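Cell surface protein (Faecalibacterium prausnitzii A2-165, PDB 4GT6) is of unknown function but, through the leucine-rich repeats that make up most of this fragment of a longer protein, probably binds other proteins outside the cell. Local coordinates at residues 204-210 with 237-242; 259-263 with 284-288; 311-317 with 334-340. Where two conformers were deposited one is given. Residues are numbered along the deposited sequence.

Interaction 1 (204-210 with 237-242); sequences CFALSTI and RYPSQR. With EDO (1,2-ethanediol), chain H.
One residue, Gln-241, bonds the first segment twice, with its side chain and its main chain: Gln-241 NE2 donates to Phe-205 O (3.0 Å) and Gln-241 N to Leu-207 O (2.8 Å). Each segment contains a type I beta turn, Cys-204 to Leu-207 and Pro-239 to Arg-242, the second closed by Arg-242 N to Pro-239 O at 3.0 Å. The CA atoms of the two segments come nearest at Ser-208 and Gln-241, 4.7 Å apart. With chi1 and chi2 both m, Gln-241 folds back along Ala-206, its CG 3.6 Å from Ala-206 C. Deeper in, water 1 donates to Cys-204 O (2.8 Å) and accepts from Ser-240 N (2.9 Å), filling the gap between the turns. Pro-239 points toward the first segment and is covered by Leu-207 (CG to Pro-239 CB 4.2 Å) and by Ile-210, whose CD1 is 4.0 Å from Pro-239 CD. Arg-237, with chi1 t and chi2 p, lays its aliphatic part against Leu-207 (CG to Leu-207 CD2 3.7 Å) and curls its head back so that NE and NH2 bond Tyr-238 O at 2.9 and 3.1 Å; NH1 forms a salt bridge with Asp-262 of the next repeat. At the outer edge, Phe-205 N donates to O2 of a 1,2-ethanediol, probably from the crystallisation liquor, at 3.1 Å. Between the segments the chain makes the hairpin of strands 224-227 and 233-237, consistent with a hairpin inserted between successive turns of the coil, with leucine and proline packed inward as in a leucine-rich repeat solenoid.

Interaction 2 (259-263 with 284-288); sequences HAFDS and FMNCP
This is coil-to-coil stacking between equivalent loops of consecutive leucine-rich repeats, each following a short strand (253-256 and 278-279). His-259 to Asp-262 form a type I turn and Phe-284 to Cys-287 a type II turn. Asp-262 CA lies 4.8 Å from Phe-284 CA, and Ser-263 CA 4.7 Å from Asn-286 CA. Phe-261 and Phe-284, both chi1 m, make an offset stack, centroids 4.6 Å apart and planes at 19°, with Phe-284 CE1 over the Phe-261 face; Tyr-238 and Phe-307 extend the aromatic row. The hydrogen bond from Ser-263 N to Met-285 O (2.8 Å) is backed by a CA-H...O contact from Ser-263 CA to Asn-286 O (3.1 Å). Outside, selenomethionine Met-285 places SE at the edge of the His-259 ring, 4.7 Å from its centroid, while His-259 ND1 is hydrogen-bonded to Asn-199, and water 2 joins Ser-263 OG (2.7 Å) to Asn-286 ND2 (3.1 Å). The chemistry thus grades from a buried aromatic ladder, through main-chain bonding, to a hydrated surface.

Interaction 3 (311-317 with 334-340); sequences ISLKSID and EQLERIA
Glu-334 opens the second segment, its OE1 3.6 Å from Ile-311 CG2. At Gln-335, with chi1 m, the side chain reaches Ile-311, while water 3 accepts from Gln-335 N (3.0 Å) and donates to Leu-313 O (2.7 Å). Leu-336, chi1 t and chi2 p, turns into the core, its CD1 3.8 Å from Ile-316 CG2. Glu-337 N and Arg-338 N then share Lys-314 O, at 2.8 and 3.2 Å, and the strands begin. Strands 315-317 and 338-340 run parallel, axes 4.9 Å apart at 1°, pairing Ser-315 with Arg-338, Ile-316 with Ile-339 and Asp-317 with Ala-340. Ile-316 N donates to Arg-338 O (3.1 Å). The extended Arg-338 side chain crosses to the first strand: NH1 donates to Ser-315 OG (2.7 Å) and Asp-317 OD1 (3.0 Å), and NH2 to Asp-317 OD2 (2.7 Å), a salt bridge, and NE pairs with Glu-363 on the following strand. On the other face, Ile-339 CD1 packs on Ile-316 CG2 at 3.5 Å. Ala-340 N closes the ladder on Ile-316 O (3.0 Å). The parallel sheet of this leucine-rich repeat region has an isoleucine face turned to the core and a largely polar face on which Arg-338 ties three strands together.

How the interactions relate
Interactions 1, 2 and 3 follow one another along the chain and climb the solenoid in the same order. Interactions 1 and 2 have centres 11 Å apart and touch at several points, among them the Arg-237 to Asp-262 salt bridge and Tyr-238 N to Ala-260 O (2.8 Å), probably a hydrogen bond. Centres of interactions 2 and 3 are 16 Å apart; Pro-288 CB packs 3.8 Å from Ile-311 CG1, and Pro-288 O lies 2.5 Å from Ser-312 OG, probably a hydrogen bond. Interactions 1 and 3 do not meet, with nearest atoms about 13 Å apart. Interaction 3 includes strand pairing, whereas 2 joins loops. Together they illustrate how neighbour-to-neighbour contacts propagate an elongated repeat architecture.

Interaction 1 (204-210 with 237-242)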
loop_
_atom_site.group_PDB
_atom_site.type_symbol
_atom_site.label_atom_id
_atom_site.label_comp_id
_atom_site.label_asym_id
_atom_site.label_seq_id
_atom_site.Cartn_x
_atom_site.Cartn_y
_atom_site.Cartn_z
ATOM N N CYS A 204 2.714 -7.192 2.899
ATOM C CA CYS A 204 3.985 -6.926 3.571
ATOM C C CYS A 204 4.564 -8.287 3.958
ATOM O O CYS A 204 4.465 -8.740 5.101
ATOM C CB CYS A 204 3.801 -5.996 4.760
ATOM S SG CYS A 204 3.520 -4.268 4.274
ATOM N N PHE A 205 5.162 -8.944 2.962
ATOM C CA PHE A 205 5.627 -10.339 3.055
ATOM C C PHE A 205 6.718 -10.618 4.091
ATOM O O PHE A 205 6.842 -11.766 4.515
ATOM C CB PHE A 205 6.134 -10.837 1.688
ATOM C CG PHE A 205 5.188 -10.705 0.510
ATOM C CD1 PHE A 205 3.802 -10.711 0.695
ATOM C CD2 PHE A 205 5.679 -10.641 -0.794
ATOM C CE1 PHE A 205 2.934 -10.591 -0.395
ATOM C CE2 PHE A 205 4.805 -10.510 -1.885
ATOM C CZ PHE A 205 3.443 -10.486 -1.679
ATOM N N ALA A 206 7.528 -9.616 4.453
ATOM C CA ALA A 206 8.670 -9.789 5.375
ATOM C C ALA A 206 8.380 -9.327 6.811
ATOM O O ALA A 206 9.286 -9.354 7.644
ATOM C CB ALA A 206 9.873 -9.006 4.841
ATOM N N LEU A 207 7.154 -8.887 7.099
ATOM C CA LEU A 207 6.835 -8.317 8.401
ATOM C C LEU A 207 6.855 -9.345 9.545
ATOM O O LEU A 207 6.161 -10.360 9.467
ATOM C CB LEU A 207 5.463 -7.640 8.329
ATOM C CG LEU A 207 5.064 -6.827 9.539
ATOM C CD1 LEU A 207 6.003 -5.628 9.736
ATOM C CD2 LEU A 207 3.629 -6.361 9.389
ATOM N N SER A 208 7.642 -9.097 10.604
ATOM C CA SER A 208 7.645 -10.042 11.722
ATOM C C SER A 208 7.170 -9.397 13.018
ATOM O O SER A 208 6.573 -10.091 13.838
ATOM C CB SER A 208 9.019 -10.676 11.923
ATOM O OG SER A 208 10.017 -9.712 12.209
ATOM N N THR A 209 7.438 -8.088 13.227
ATOM C CA THR A 209 7.041 -7.428 14.473
ATOM C C THR A 209 6.276 -6.140 14.217
ATOM O O THR A 209 6.511 -5.443 13.233
ATOM C CB THR A 209 8.253 -7.166 15.383
ATOM O OG1 THR A 209 9.283 -6.539 14.628
ATOM C CG2 THR A 209 8.788 -8.442 16.036
ATOM N N ILE A 210 5.332 -5.852 15.112
ATOM C CA ILE A 210 4.462 -4.686 15.085
ATOM C C ILE A 210 4.426 -4.095 16.472
ATOM O O ILE A 210 4.136 -4.812 17.440
ATOM C CB ILE A 210 3.018 -5.077 14.617
ATOM C CG1 ILE A 210 3.018 -5.758 13.216
ATOM C CG2 ILE A 210 2.074 -3.844 14.659
ATOM C CD1 ILE A 210 1.696 -6.374 12.820
ATOM N N ARG A 237 -3.645 -6.266 10.690
ATOM C CA ARG A 237 -2.389 -6.815 10.185
ATOM C C ARG A 237 -1.777 -7.844 11.141
ATOM O O ARG A 237 -1.346 -7.512 12.250
ATOM C CB ARG A 237 -1.352 -5.690 9.900
ATOM C CG ARG A 237 -0.017 -6.159 9.331
ATOM C CD ARG A 237 -0.121 -6.579 7.858
ATOM N NE ARG A 237 -0.341 -8.027 7.714
ATOM C CZ ARG A 237 -0.463 -8.653 6.547
ATOM N NH1 ARG A 237 -0.485 -7.961 5.411
ATOM N NH2 ARG A 237 -0.563 -9.979 6.504
ATOM N N TYR A 238 -1.755 -9.097 10.684
ATOM C CA TYR A 238 -1.057 -10.195 11.350
ATOM C C TYR A 238 0.307 -10.292 10.650
ATOM O O TYR A 238 0.329 -10.310 9.421
ATOM C CB TYR A 238 -1.860 -11.490 11.253
ATOM C CG TYR A 238 -1.204 -12.650 11.975
ATOM C CD1 TYR A 238 -0.264 -13.458 11.331
ATOM C CD2 TYR A 238 -1.568 -12.980 13.276
ATOM C CE1 TYR A 238 0.340 -14.529 11.992
ATOM C CE2 TYR A 238 -0.993 -14.065 13.937
ATOM C CZ TYR A 238 -0.040 -14.836 13.289
ATOM O OH TYR A 238 0.537 -15.890 13.949
ATOM N N PRO A 239 1.448 -10.335 11.373
ATOM C CA PRO A 239 2.757 -10.296 10.683
ATOM C C PRO A 239 3.016 -11.576 9.894
ATOM O O PRO A 239 2.939 -12.658 10.457
ATOM C CB PRO A 239 3.788 -10.076 11.812
ATOM C CG PRO A 239 3.046 -10.164 13.092
ATOM C CD PRO A 239 1.581 -10.339 12.846
ATOM N N SER A 240 3.231 -11.452 8.571
ATOM C CA SER A 240 3.378 -12.617 7.683
ATOM C C SER A 240 4.526 -13.555 8.063
ATOM O O SER A 240 4.441 -14.747 7.786
ATOM C CB SER A 240 3.574 -12.161 6.241
ATOM O OG SER A 240 2.367 -11.596 5.749
ATOM N N GLN A 241 5.584 -13.027 8.692
ATOM C CA GLN A 241 6.731 -13.842 9.085
ATOM C C GLN A 241 6.635 -14.358 10.526
ATOM O O GLN A 241 7.558 -15.038 10.990
ATOM C CB GLN A 241 8.048 -13.073 8.845
ATOM C CG GLN A 241 8.339 -12.881 7.353
ATOM C CD GLN A 241 8.566 -14.191 6.632
ATOM O OE1 GLN A 241 9.227 -15.099 7.133
ATOM N NE2 GLN A 241 8.035 -14.321 5.444
ATOM N N ARG A 242 5.498 -14.130 11.209
ATOM C CA ARG A 242 5.301 -14.666 12.571
ATOM C C ARG A 242 5.321 -16.201 12.502
ATOM O O ARG A 242 4.571 -16.805 11.728
ATOM C CB ARG A 242 3.999 -14.133 13.157
ATOM C CG ARG A 242 3.780 -14.573 14.571
ATOM C CD ARG A 242 2.745 -13.693 15.195
ATOM N NE ARG A 242 2.357 -14.231 16.498
ATOM C CZ ARG A 242 1.596 -13.567 17.349
ATOM N NH1 ARG A 242 1.128 -12.369 17.033
ATOM N NH2 ARG A 242 1.305 -14.089 18.532
HETATM C C1 EDO H . 9.354 -8.216 0.437
HETATM O O1 EDO H . 9.301 -9.577 0.760
HETATM C C2 EDO H . 8.051 -7.773 -0.259
HETATM O O2 EDO H . 6.896 -7.977 0.575
HETATM O O HOH W 1 2.571 -8.998 7.092
#

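Interaction 2 (259-263 with 284-288)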
loop_
_atom_site.group_PDB
_atom_site.type_symbol
_atom_site.label_atom_id
_atom_site.label_comp_id
_atom_site.label_asym_id
_atom_site.label_seq_id
_atom_site.Cartn_x
_atom_site.Cartn_y
_atom_site.Cartn_z
ATOM N N HIS A 259 -7.048 -8.465 3.526
ATOM C CA HIS A 259 -5.634 -8.888 3.490
ATOM C C HIS A 259 -4.948 -8.881 4.881
ATOM O O HIS A 259 -3.719 -8.796 4.945
ATOM C CB HIS A 259 -4.863 -7.997 2.470
ATOM C CG HIS A 259 -5.438 -8.098 1.085
ATOM N ND1 HIS A 259 -6.136 -7.048 0.506
ATOM C CD2 HIS A 259 -5.444 -9.146 0.229
ATOM C CE1 HIS A 259 -6.537 -7.489 -0.681
ATOM N NE2 HIS A 259 -6.123 -8.738 -0.901
ATOM N N ALA A 260 -5.723 -9.005 5.997
ATOM C CA ALA A 260 -5.115 -8.930 7.338
ATOM C C ALA A 260 -4.113 -10.063 7.582
ATOM O O ALA A 260 -3.148 -9.880 8.326
ATOM C CB ALA A 260 -6.196 -8.949 8.428
ATOM N N PHE A 261 -4.344 -11.236 6.958
ATOM C CA PHE A 261 -3.466 -12.407 7.111
ATOM C C PHE A 261 -2.879 -12.828 5.773
ATOM O O PHE A 261 -2.493 -13.978 5.619
ATOM C CB PHE A 261 -4.238 -13.602 7.708
ATOM C CG PHE A 261 -4.667 -13.516 9.147
ATOM C CD1 PHE A 261 -5.866 -12.895 9.496
ATOM C CD2 PHE A 261 -3.933 -14.151 10.150
ATOM C CE1 PHE A 261 -6.293 -12.857 10.830
ATOM C CE2 PHE A 261 -4.350 -14.096 11.486
ATOM C CZ PHE A 261 -5.531 -13.456 11.818
ATOM N N ASP A 262 -2.768 -11.914 4.805
ATOM C CA ASP A 262 -2.239 -12.346 3.523
ATOM C C ASP A 262 -0.764 -12.767 3.652
ATOM O O ASP A 262 -0.024 -12.245 4.500
ATOM C CB ASP A 262 -2.453 -11.296 2.407
ATOM C CG ASP A 262 -1.668 -9.974 2.465
ATOM O OD1 ASP A 262 -0.933 -9.754 3.442
ATOM O OD2 ASP A 262 -1.786 -9.176 1.521
ATOM N N SER A 263 -0.385 -13.795 2.866
ATOM C CA SER A 263 0.981 -14.307 2.723
ATOM C C SER A 263 1.659 -14.736 4.039
ATOM O O SER A 263 2.879 -14.564 4.178
ATOM C CB SER A 263 1.858 -13.297 1.985
ATOM O OG SER A 263 1.366 -13.114 0.666
ATOM N N PHE A 284 -7.016 -14.220 3.937
ATOM C CA PHE A 284 -6.023 -15.288 4.149
ATOM C C PHE A 284 -5.388 -15.716 2.831
ATOM O O PHE A 284 -4.886 -16.836 2.719
ATOM C CB PHE A 284 -6.688 -16.506 4.827
ATOM C CG PHE A 284 -7.210 -16.206 6.210
ATOM C CD1 PHE A 284 -6.390 -16.346 7.324
ATOM C CD2 PHE A 284 -8.519 -15.783 6.399
ATOM C CE1 PHE A 284 -6.879 -16.070 8.605
ATOM C CE2 PHE A 284 -8.999 -15.486 7.675
ATOM C CZ PHE A 284 -8.174 -15.625 8.770
HETATM N N MSE A 285 -5.329 -14.819 1.863
HETATM C CA MSE A 285 -4.799 -15.229 0.578
HETATM C C MSE A 285 -3.276 -15.503 0.605
HETATM O O MSE A 285 -2.526 -14.862 1.342
HETATM C CB MSE A 285 -5.199 -14.276 -0.539
HETATM C CG MSE A 285 -4.488 -12.979 -0.590
HETATM SE SE MSE A 285 -5.084 -12.069 -2.249
HETATM C CE MSE A 285 -4.607 -13.322 -3.628
ATOM N N ASN A 286 -2.863 -16.536 -0.144
ATOM C CA ASN A 286 -1.472 -16.982 -0.268
ATOM C C ASN A 286 -0.856 -17.364 1.093
ATOM O O ASN A 286 0.293 -17.011 1.361
ATOM C CB ASN A 286 -0.627 -15.917 -0.983
ATOM C CG ASN A 286 -1.104 -15.683 -2.391
ATOM O OD1 ASN A 286 -1.407 -16.621 -3.122
ATOM N ND2 ASN A 286 -1.223 -14.434 -2.785
ATOM N N CYS A 287 -1.619 -18.088 1.945
ATOM C CA CYS A 287 -1.111 -18.647 3.210
ATOM C C CYS A 287 -0.774 -20.103 2.897
ATOM O O CYS A 287 -1.682 -20.933 2.918
ATOM C CB CYS A 287 -2.147 -18.516 4.323
ATOM S SG CYS A 287 -2.311 -16.830 4.955
ATOM N N PRO A 288 0.491 -20.429 2.529
ATOM C CA PRO A 288 0.781 -21.784 2.019
ATOM C C PRO A 288 0.872 -22.891 3.068
ATOM O O PRO A 288 0.963 -24.047 2.673
ATOM C CB PRO A 288 2.127 -21.615 1.300
ATOM C CG PRO A 288 2.749 -20.457 1.923
ATOM C CD PRO A 288 1.669 -19.546 2.399
HETATM O O HOH W 2 -0.447 -12.052 -1.043
#

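Interaction 3 (311-317 with 334-340)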
loop_
_atom_site.group_PDB
_atom_site.type_symbol
_atom_site.label_atom_id
_atom_site.label_comp_id
_atom_site.label_asym_id
_atom_site.label_seq_id
_atom_site.Cartn_x
_atom_site.Cartn_y
_atom_site.Cartn_z
ATOM N N ILE A 311 -2.452 -23.403 -0.570
ATOM C CA ILE A 311 -2.006 -24.656 -1.182
ATOM C C ILE A 311 -1.847 -25.849 -0.197
ATOM O O ILE A 311 -1.619 -26.955 -0.678
ATOM C CB ILE A 311 -0.719 -24.414 -2.040
ATOM C CG1 ILE A 311 0.485 -23.898 -1.204
ATOM C CG2 ILE A 311 -1.028 -23.468 -3.215
ATOM C CD1 ILE A 311 1.885 -24.171 -1.838
ATOM N N SER A 312 -2.011 -25.660 1.127
ATOM C CA SER A 312 -1.940 -26.764 2.110
ATOM C C SER A 312 -3.326 -27.138 2.625
ATOM O O SER A 312 -3.472 -28.113 3.363
ATOM C CB SER A 312 -1.050 -26.399 3.293
ATOM O OG SER A 312 0.300 -26.441 2.887
ATOM N N LEU A 313 -4.342 -26.377 2.234
ATOM C CA LEU A 313 -5.709 -26.625 2.659
ATOM C C LEU A 313 -6.217 -27.923 2.043
ATOM O O LEU A 313 -6.261 -28.022 0.824
ATOM C CB LEU A 313 -6.575 -25.445 2.227
ATOM C CG LEU A 313 -7.829 -25.187 3.014
ATOM C CD1 LEU A 313 -7.531 -25.156 4.536
ATOM C CD2 LEU A 313 -8.449 -23.845 2.578
ATOM N N LYS A 314 -6.551 -28.921 2.865
ATOM C CA LYS A 314 -7.022 -30.226 2.352
ATOM C C LYS A 314 -8.533 -30.437 2.529
ATOM O O LYS A 314 -9.162 -31.112 1.714
ATOM C CB LYS A 314 -6.291 -31.375 3.060
ATOM C CG LYS A 314 -4.925 -31.701 2.464
ATOM C CD LYS A 314 -4.314 -32.965 3.079
ATOM C CE LYS A 314 -4.876 -34.252 2.506
ATOM N NZ LYS A 314 -4.385 -35.450 3.238
ATOM N N SER A 315 -9.081 -29.941 3.645
ATOM C CA SER A 315 -10.482 -30.100 4.011
ATOM C C SER A 315 -10.972 -28.825 4.668
ATOM O O SER A 315 -10.215 -28.188 5.414
ATOM C CB SER A 315 -10.636 -31.285 4.963
ATOM O OG SER A 315 -11.983 -31.485 5.353
ATOM N N ILE A 316 -12.206 -28.420 4.362
ATOM C CA ILE A 316 -12.780 -27.214 4.961
ATOM C C ILE A 316 -14.298 -27.399 5.097
ATOM O O ILE A 316 -14.946 -27.954 4.207
ATOM C CB ILE A 316 -12.375 -25.905 4.209
ATOM C CG1 ILE A 316 -12.770 -24.631 5.009
ATOM C CG2 ILE A 316 -12.871 -25.860 2.764
ATOM C CD1 ILE A 316 -11.983 -23.404 4.675
ATOM N N ASP A 317 -14.840 -26.966 6.240
ATOM C CA ASP A 317 -16.265 -27.038 6.544
ATOM C C ASP A 317 -16.807 -25.618 6.571
ATOM O O ASP A 317 -16.442 -24.840 7.450
ATOM C CB ASP A 317 -16.496 -27.756 7.878
ATOM C CG ASP A 317 -16.178 -29.236 7.792
ATOM O OD1 ASP A 317 -14.991 -29.597 7.927
ATOM O OD2 ASP A 317 -17.100 -30.021 7.524
ATOM N N GLU A 334 -4.791 -26.108 -4.641
ATOM C CA GLU A 334 -4.366 -27.322 -5.355
ATOM C C GLU A 334 -4.460 -28.625 -4.531
ATOM O O GLU A 334 -4.472 -29.698 -5.133
ATOM C CB GLU A 334 -2.924 -27.153 -5.894
ATOM C CG GLU A 334 -1.883 -26.770 -4.850
ATOM C CD GLU A 334 -0.496 -26.412 -5.355
ATOM O OE1 GLU A 334 -0.363 -25.444 -6.140
ATOM O OE2 GLU A 334 0.473 -27.047 -4.885
ATOM N N GLN A 335 -4.517 -28.543 -3.186
ATOM C CA GLN A 335 -4.570 -29.730 -2.325
ATOM C C GLN A 335 -5.949 -29.922 -1.682
ATOM O O GLN A 335 -6.163 -30.903 -0.960
ATOM C CB GLN A 335 -3.486 -29.656 -1.234
ATOM C CG GLN A 335 -2.084 -30.049 -1.712
ATOM C CD GLN A 335 -1.060 -29.976 -0.596
ATOM O OE1 GLN A 335 -1.196 -30.602 0.465
ATOM N NE2 GLN A 335 -0.011 -29.189 -0.805
ATOM N N LEU A 336 -6.898 -29.001 -1.946
ATOM C CA LEU A 336 -8.247 -29.080 -1.386
ATOM C C LEU A 336 -8.989 -30.279 -1.964
ATOM O O LEU A 336 -9.216 -30.319 -3.169
ATOM C CB LEU A 336 -9.010 -27.768 -1.643
ATOM C CG LEU A 336 -10.420 -27.635 -1.062
ATOM C CD1 LEU A 336 -10.402 -27.672 0.490
ATOM C CD2 LEU A 336 -11.055 -26.332 -1.533
ATOM N N GLU A 337 -9.305 -31.279 -1.111
ATOM C CA GLU A 337 -9.973 -32.535 -1.515
ATOM C C GLU A 337 -11.432 -32.566 -1.128
ATOM O O GLU A 337 -12.245 -33.152 -1.842
ATOM C CB GLU A 337 -9.307 -33.766 -0.848
ATOM C CG GLU A 337 -7.852 -34.013 -1.197
ATOM C CD GLU A 337 -7.136 -35.036 -0.328
ATOM O OE1 GLU A 337 -7.711 -35.476 0.697
ATOM O OE2 GLU A 337 -5.980 -35.382 -0.662
ATOM N N ARG A 338 -11.750 -31.994 0.044
ATOM C CA ARG A 338 -13.076 -32.041 0.622
ATOM C C ARG A 338 -13.570 -30.666 1.032
ATOM O O ARG A 338 -12.842 -29.902 1.671
ATOM C CB ARG A 338 -13.058 -32.965 1.854
ATOM C CG ARG A 338 -14.420 -33.207 2.508
ATOM C CD ARG A 338 -14.258 -33.729 3.922
ATOM N NE ARG A 338 -15.469 -33.510 4.706
ATOM C CZ ARG A 338 -15.643 -32.516 5.572
ATOM N NH1 ARG A 338 -14.658 -31.658 5.815
ATOM N NH2 ARG A 338 -16.789 -32.392 6.227
ATOM N N ILE A 339 -14.829 -30.379 0.708
ATOM C CA ILE A 339 -15.468 -29.140 1.146
ATOM C C ILE A 339 -16.918 -29.438 1.515
ATOM O O ILE A 339 -17.634 -30.071 0.743
ATOM C CB ILE A 339 -15.332 -27.943 0.155
ATOM C CG1 ILE A 339 -15.991 -26.657 0.763
ATOM C CG2 ILE A 339 -15.884 -28.274 -1.242
ATOM C CD1 ILE A 339 -15.367 -25.377 0.388
ATOM N N ALA A 340 -17.323 -29.022 2.715
ATOM C CA ALA A 340 -18.716 -29.163 3.150
ATOM C C ALA A 340 -19.409 -27.821 2.912
ATOM O O ALA A 340 -18.946 -26.797 3.413
ATOM C CB ALA A 340 -18.793 -29.580 4.611
HETATM O O HOH W 3 -5.105 -26.536 -1.043
#